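Local coordinates for protein class I phosphodiesterase PDEB1 (Leishmania major, PDB 2R8Q) that is a class I phosphodiesterase whose all-helical catalytic domain holds a zinc and a magnesium ion, at residues A[124-129]-A[240-245]; A[110-115]-A[248-253]. One frame throughout, in Å; residues are numbered along the deposited sequence.

Contact 1. Residues A[124-129]-A[240-245]; sequences LLTELE and THRRLV
Arg-242 and Glu-129 form a side-on salt bridge, in which NE and NH2 each take one carboxylate oxygen. Arg-242 NE donates to Glu-129 OE1 over 2.8 Å, in the guanidinium plane and on the syn lone pair. The bond from Arg-242 NH2 to Glu-129 OE2 (3.0 Å) is more bent, at 134°, and reaches its oxygen from above the carboxylate plane; the two planes lie 30° apart. Tyr-202 OH, of helix 197-212, is a second partner of OE2, while Asp-239 and the carbonyl of Lys-236 take NH2 and NH1 of the arginine. A water donates to Glu-129 OE2 and accepts a weak bond from Arg-243 NE.

Glu-129 also closes a capping box at the start of helix 127-139. Thr-126 N donates almost straight (171°) to Glu-129 OE1 on its anti side, tilted out of the carboxylate plane, and Glu-129 N returns a bond to Thr-126 OG1 over 3.2 Å. Thus OE1 is gripped by two donors, and the residue that completes the cap also binds the neighbouring helix.

Apolar packing lies beside the charges. Val-245 CG1, anti to its backbone N, meets Leu-125 CD2 at 3.8 Å and Leu-124 CD1 at 4.2 Å. Two carbonyl oxygens make van der Waals contacts with carbon: Leu-125 CD2 sits 3.4 Å from Arg-242 O, and Arg-242 CD comes within 3.4 Å of Leu-124 O, a buried carbonyl without a polar partner in the model.

Contact 2. Residues A[110-115]-A[248-253]; sequences QTLHTY and TLIKAG
The Tyr-115 ring turns an edge to helix 239-254: its CE1 lies 3.7 Å from Gly-253 N, which is near the ring plane, and the carbonyl carbon of Ala-252 is also at the edge, in plane. Over one face, offset toward the rim, stands Thr-111 O of the tyrosine's own helix, 3.4 Å above the plane. This oxygen already accepts from Tyr-115 N and Thr-114 OG1. Ala-252 CB approaches Tyr-115 CE1 obliquely at 3.8 Å, and Leu-249 CD2 meets the tyrosine at CB.

One turn back, Leu-112 reaches across with CD2, 3.2 Å from Leu-249 O and 4.0 Å from Ile-250 CA. The CA atoms of Leu-112 and Gly-253 are 5.8 Å apart, on a side where the glycine has no CB beside the Leu-112 CD2 methyl. Leu-134 and Ala-137 of helix 127-139 also pack on Leu-112.

The segment axes approach to 9.4 Å at 126° between their directions. This helix-on-helix packing belongs to the all-helical core of the phosphodiesterase catalytic domain and joins two helices that carry zinc ligands: His-104 on helix 102-118, and Asp-254, directly after Gly-253, on helix 239-254.

From the N terminus, helix 102-118 comes first and supplies segment 110-115 to contact 2. The chain then turns into segment 124-129, which leads into helix 127-139 and opens contact 1. After the helices between residues 149 and 232, helix 239-254 returns and closes both loops: first contact 1 through 240-245, then contact 2 through 248-253. Contact 1 is therefore nested inside contact 2, spanning 110 intervening residues against 132. Their centres are 13 Å apart, and they meet where Leu-125 CD1 packs 4.1 Å from Leu-249 CD1. Helix 239-254 thus ties two consecutive helices together, its later part lying deeper in the domain, toward the metals.

Contact 1. Residues A[124-129]-A[240-245]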
loop_
_atom_site.group_PDB
_atom_site.type_symbol
_atom_site.label_atom_id
_atom_site.label_comp_id
_atom_site.label_asym_id
_atom_site.label_seq_id
_atom_site.Cartn_x
_atom_site.Cartn_y
_atom_site.Cartn_z
ATOM N N LEU A 124 32.628 1.818 1.322
ATOM C CA LEU A 124 32.054 0.482 1.417
ATOM C C LEU A 124 30.948 0.260 0.389
ATOM O O LEU A 124 30.415 -0.844 0.281
ATOM C CB LEU A 124 31.476 0.269 2.818
ATOM C CG LEU A 124 32.401 0.559 4.003
ATOM C CD1 LEU A 124 31.586 0.583 5.291
ATOM C CD2 LEU A 124 33.500 -0.486 4.069
ATOM N N LEU A 125 30.617 1.302 -0.371
ATOM C CA LEU A 125 29.536 1.229 -1.355
ATOM C C LEU A 125 29.913 1.728 -2.744
ATOM O O LEU A 125 30.944 2.374 -2.929
ATOM C CB LEU A 125 28.354 2.073 -0.871
ATOM C CG LEU A 125 27.803 1.809 0.527
ATOM C CD1 LEU A 125 26.789 2.892 0.880
ATOM C CD2 LEU A 125 27.169 0.421 0.574
ATOM N N THR A 126 29.062 1.426 -3.723
ATOM C CA THR A 126 29.284 1.914 -5.079
ATOM C C THR A 126 28.671 3.312 -5.112
ATOM O O THR A 126 27.919 3.683 -4.207
ATOM C CB THR A 126 28.573 1.045 -6.141
ATOM O OG1 THR A 126 27.155 1.091 -5.938
ATOM C CG2 THR A 126 29.059 -0.392 -6.055
ATOM N N GLU A 127 28.988 4.091 -6.143
ATOM C CA GLU A 127 28.434 5.437 -6.245
ATOM C C GLU A 127 26.918 5.372 -6.410
ATOM O O GLU A 127 26.195 6.216 -5.886
ATOM C CB GLU A 127 29.064 6.192 -7.418
ATOM C CG GLU A 127 30.554 6.431 -7.252
ATOM C CD GLU A 127 31.131 7.326 -8.332
ATOM O OE1 GLU A 127 30.871 7.064 -9.524
ATOM O OE2 GLU A 127 31.850 8.288 -7.986
ATOM N N LEU A 128 26.437 4.365 -7.130
ATOM C CA LEU A 128 25.000 4.209 -7.323
ATOM C C LEU A 128 24.310 3.981 -5.981
ATOM O O LEU A 128 23.246 4.542 -5.719
ATOM C CB LEU A 128 24.704 3.031 -8.261
ATOM C CG LEU A 128 23.217 2.707 -8.453
ATOM C CD1 LEU A 128 22.486 3.922 -9.001
ATOM C CD2 LEU A 128 23.062 1.524 -9.400
ATOM N N GLU A 129 24.919 3.160 -5.130
ATOM C CA GLU A 129 24.344 2.870 -3.820
ATOM C C GLU A 129 24.344 4.107 -2.928
ATOM O O GLU A 129 23.419 4.312 -2.140
ATOM C CB GLU A 129 25.093 1.700 -3.179
ATOM C CG GLU A 129 24.881 0.422 -3.981
ATOM C CD GLU A 129 25.780 -0.728 -3.586
ATOM O OE1 GLU A 129 26.900 -0.493 -3.082
ATOM O OE2 GLU A 129 25.366 -1.885 -3.815
ATOM N N THR A 240 25.249 -8.353 -1.162
ATOM C CA THR A 240 24.450 -8.448 0.055
ATOM C C THR A 240 25.139 -7.758 1.221
ATOM O O THR A 240 24.479 -7.221 2.103
ATOM C CB THR A 240 24.161 -9.910 0.449
ATOM O OG1 THR A 240 25.373 -10.543 0.884
ATOM C CG2 THR A 240 23.570 -10.665 -0.736
ATOM N N HIS A 241 26.467 -7.781 1.231
ATOM C CA HIS A 241 27.208 -7.114 2.289
ATOM C C HIS A 241 26.981 -5.613 2.184
ATOM O O HIS A 241 26.708 -4.939 3.184
ATOM C CB HIS A 241 28.703 -7.412 2.174
ATOM C CG HIS A 241 29.094 -8.753 2.709
ATOM N ND1 HIS A 241 30.406 -9.105 2.944
ATOM C CD2 HIS A 241 28.345 -9.821 3.074
ATOM C CE1 HIS A 241 30.449 -10.332 3.432
ATOM N NE2 HIS A 241 29.212 -10.788 3.522
ATOM N N ARG A 242 27.091 -5.088 0.969
ATOM C CA ARG A 242 26.897 -3.664 0.763
ATOM C C ARG A 242 25.449 -3.271 1.050
ATOM O O ARG A 242 25.184 -2.163 1.525
ATOM C CB ARG A 242 27.305 -3.265 -0.661
ATOM C CG ARG A 242 28.754 -3.611 -0.992
ATOM C CD ARG A 242 29.260 -2.808 -2.182
ATOM N NE ARG A 242 28.317 -2.864 -3.293
ATOM C CZ ARG A 242 28.151 -3.912 -4.093
ATOM N NH1 ARG A 242 28.878 -5.012 -3.925
ATOM N NH2 ARG A 242 27.234 -3.872 -5.048
ATOM N N ARG A 243 24.511 -4.176 0.781
ATOM C CA ARG A 243 23.108 -3.874 1.050
ATOM C C ARG A 243 22.898 -3.730 2.553
ATOM O O ARG A 243 22.211 -2.812 3.005
ATOM C CB ARG A 243 22.186 -4.973 0.509
ATOM C CG ARG A 243 20.696 -4.654 0.679
ATOM C CD ARG A 243 20.350 -3.310 0.039
ATOM N NE ARG A 243 20.938 -3.186 -1.293
ATOM C CZ ARG A 243 20.402 -3.683 -2.403
ATOM N NH1 ARG A 243 19.246 -4.335 -2.356
ATOM N NH2 ARG A 243 21.038 -3.549 -3.559
ATOM N N LEU A 244 23.489 -4.637 3.330
ATOM C CA LEU A 244 23.360 -4.577 4.778
ATOM C C LEU A 244 24.023 -3.298 5.299
ATOM O O LEU A 244 23.571 -2.709 6.282
ATOM C CB LEU A 244 23.988 -5.818 5.421
ATOM C CG LEU A 244 23.923 -5.915 6.949
ATOM C CD1 LEU A 244 22.508 -5.658 7.446
ATOM C CD2 LEU A 244 24.395 -7.298 7.373
ATOM N N VAL A 245 25.091 -2.860 4.638
ATOM C CA VAL A 245 25.754 -1.626 5.040
ATOM C C VAL A 245 24.804 -0.450 4.810
ATOM O O VAL A 245 24.706 0.446 5.649
ATOM C CB VAL A 245 27.064 -1.396 4.244
ATOM C CG1 VAL A 245 27.519 0.060 4.389
ATOM C CG2 VAL A 245 28.152 -2.332 4.761
HETATM O O HOH W 1 23.772 -3.402 -2.141
#

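Contact 2. Residues A[110-115]-A[248-253]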
loop_
_atom_site.group_PDB
_atom_site.type_symbol
_atom_site.label_atom_id
_atom_site.label_comp_id
_atom_site.label_asym_id
_atom_site.label_seq_id
_atom_site.Cartn_x
_atom_site.Cartn_y
_atom_site.Cartn_z
ATOM N N GLN A 110 20.888 14.726 5.067
ATOM C CA GLN A 110 22.121 15.471 5.313
ATOM C C GLN A 110 23.085 14.677 6.196
ATOM O O GLN A 110 24.302 14.664 5.965
ATOM C CB GLN A 110 21.777 16.814 5.968
ATOM C CG GLN A 110 22.925 17.824 6.067
ATOM C CD GLN A 110 23.822 17.607 7.274
ATOM O OE1 GLN A 110 23.352 17.258 8.358
ATOM N NE2 GLN A 110 25.121 17.836 7.096
ATOM N N THR A 111 22.535 14.004 7.200
ATOM C CA THR A 111 23.338 13.208 8.120
ATOM C C THR A 111 24.000 12.040 7.387
ATOM O O THR A 111 25.178 11.740 7.608
ATOM C CB THR A 111 22.467 12.671 9.270
ATOM O OG1 THR A 111 21.922 13.773 10.007
ATOM C CG2 THR A 111 23.288 11.798 10.202
ATOM N N LEU A 112 23.252 11.382 6.506
ATOM C CA LEU A 112 23.815 10.266 5.760
ATOM C C LEU A 112 24.957 10.743 4.873
ATOM O O LEU A 112 25.936 10.024 4.677
ATOM C CB LEU A 112 22.737 9.580 4.916
ATOM C CG LEU A 112 21.747 8.750 5.735
ATOM C CD1 LEU A 112 20.640 8.232 4.833
ATOM C CD2 LEU A 112 22.480 7.594 6.401
ATOM N N HIS A 113 24.837 11.954 4.336
ATOM C CA HIS A 113 25.903 12.481 3.500
ATOM C C HIS A 113 27.156 12.569 4.368
ATOM O O HIS A 113 28.236 12.166 3.938
ATOM C CB HIS A 113 25.531 13.859 2.942
ATOM C CG HIS A 113 26.538 14.418 1.981
ATOM N ND1 HIS A 113 27.754 14.924 2.388
ATOM C CD2 HIS A 113 26.511 14.543 0.633
ATOM C CE1 HIS A 113 28.431 15.339 1.333
ATOM N NE2 HIS A 113 27.700 15.119 0.254
ATOM N N THR A 114 27.019 13.061 5.600
ATOM C CA THR A 114 28.196 13.161 6.460
ATOM C C THR A 114 28.790 11.792 6.788
ATOM O O THR A 114 30.001 11.658 6.924
ATOM C CB THR A 114 27.913 13.929 7.787
ATOM O OG1 THR A 114 27.092 13.140 8.656
ATOM C CG2 THR A 114 27.233 15.255 7.497
ATOM N N TYR A 115 27.949 10.767 6.899
ATOM C CA TYR A 115 28.458 9.434 7.202
ATOM C C TYR A 115 29.216 8.871 6.009
ATOM O O TYR A 115 30.268 8.248 6.163
ATOM C CB TYR A 115 27.313 8.479 7.555
ATOM C CG TYR A 115 26.616 8.764 8.869
ATOM C CD1 TYR A 115 25.472 8.057 9.230
ATOM C CD2 TYR A 115 27.101 9.729 9.757
ATOM C CE1 TYR A 115 24.824 8.296 10.434
ATOM C CE2 TYR A 115 26.456 9.977 10.971
ATOM C CZ TYR A 115 25.317 9.254 11.299
ATOM O OH TYR A 115 24.659 9.497 12.484
ATOM N N THR A 248 22.116 -0.489 7.472
ATOM C CA THR A 248 22.654 -0.097 8.764
ATOM C C THR A 248 22.895 1.410 8.815
ATOM O O THR A 248 22.675 2.040 9.852
ATOM C CB THR A 248 23.953 -0.857 9.063
ATOM O OG1 THR A 248 23.700 -2.261 8.972
ATOM C CG2 THR A 248 24.450 -0.538 10.464
ATOM N N LEU A 249 23.345 1.984 7.701
ATOM C CA LEU A 249 23.577 3.422 7.644
ATOM C C LEU A 249 22.275 4.202 7.773
ATOM O O LEU A 249 22.218 5.177 8.522
ATOM C CB LEU A 249 24.280 3.823 6.343
ATOM C CG LEU A 249 25.779 3.526 6.260
ATOM C CD1 LEU A 249 26.267 3.785 4.847
ATOM C CD2 LEU A 249 26.538 4.393 7.265
ATOM N N ILE A 250 21.225 3.798 7.057
ATOM C CA ILE A 250 19.980 4.549 7.182
ATOM C C ILE A 250 19.419 4.401 8.591
ATOM O O ILE A 250 18.815 5.334 9.120
ATOM C CB ILE A 250 18.919 4.146 6.112
ATOM C CG1 ILE A 250 17.771 5.165 6.146
ATOM C CG2 ILE A 250 18.399 2.729 6.361
ATOM C CD1 ILE A 250 16.844 5.124 4.936
ATOM N N LYS A 251 19.641 3.248 9.216
ATOM C CA LYS A 251 19.178 3.053 10.586
ATOM C C LYS A 251 19.935 4.029 11.480
ATOM O O LYS A 251 19.349 4.673 12.351
ATOM C CB LYS A 251 19.440 1.622 11.059
ATOM C CG LYS A 251 18.346 0.630 10.700
ATOM C CD LYS A 251 18.606 -0.737 11.325
ATOM C CE LYS A 251 18.734 -0.658 12.844
ATOM N NZ LYS A 251 17.530 -0.075 13.501
ATOM N N ALA A 252 21.240 4.144 11.248
ATOM C CA ALA A 252 22.080 5.046 12.029
ATOM C C ALA A 252 21.603 6.486 11.870
ATOM O O ALA A 252 21.460 7.212 12.851
ATOM C CB ALA A 252 23.540 4.927 11.583
ATOM N N GLY A 253 21.361 6.901 10.632
ATOM C CA GLY A 253 20.896 8.255 10.409
ATOM C C GLY A 253 19.561 8.496 11.092
ATOM O O GLY A 253 19.306 9.570 11.629
#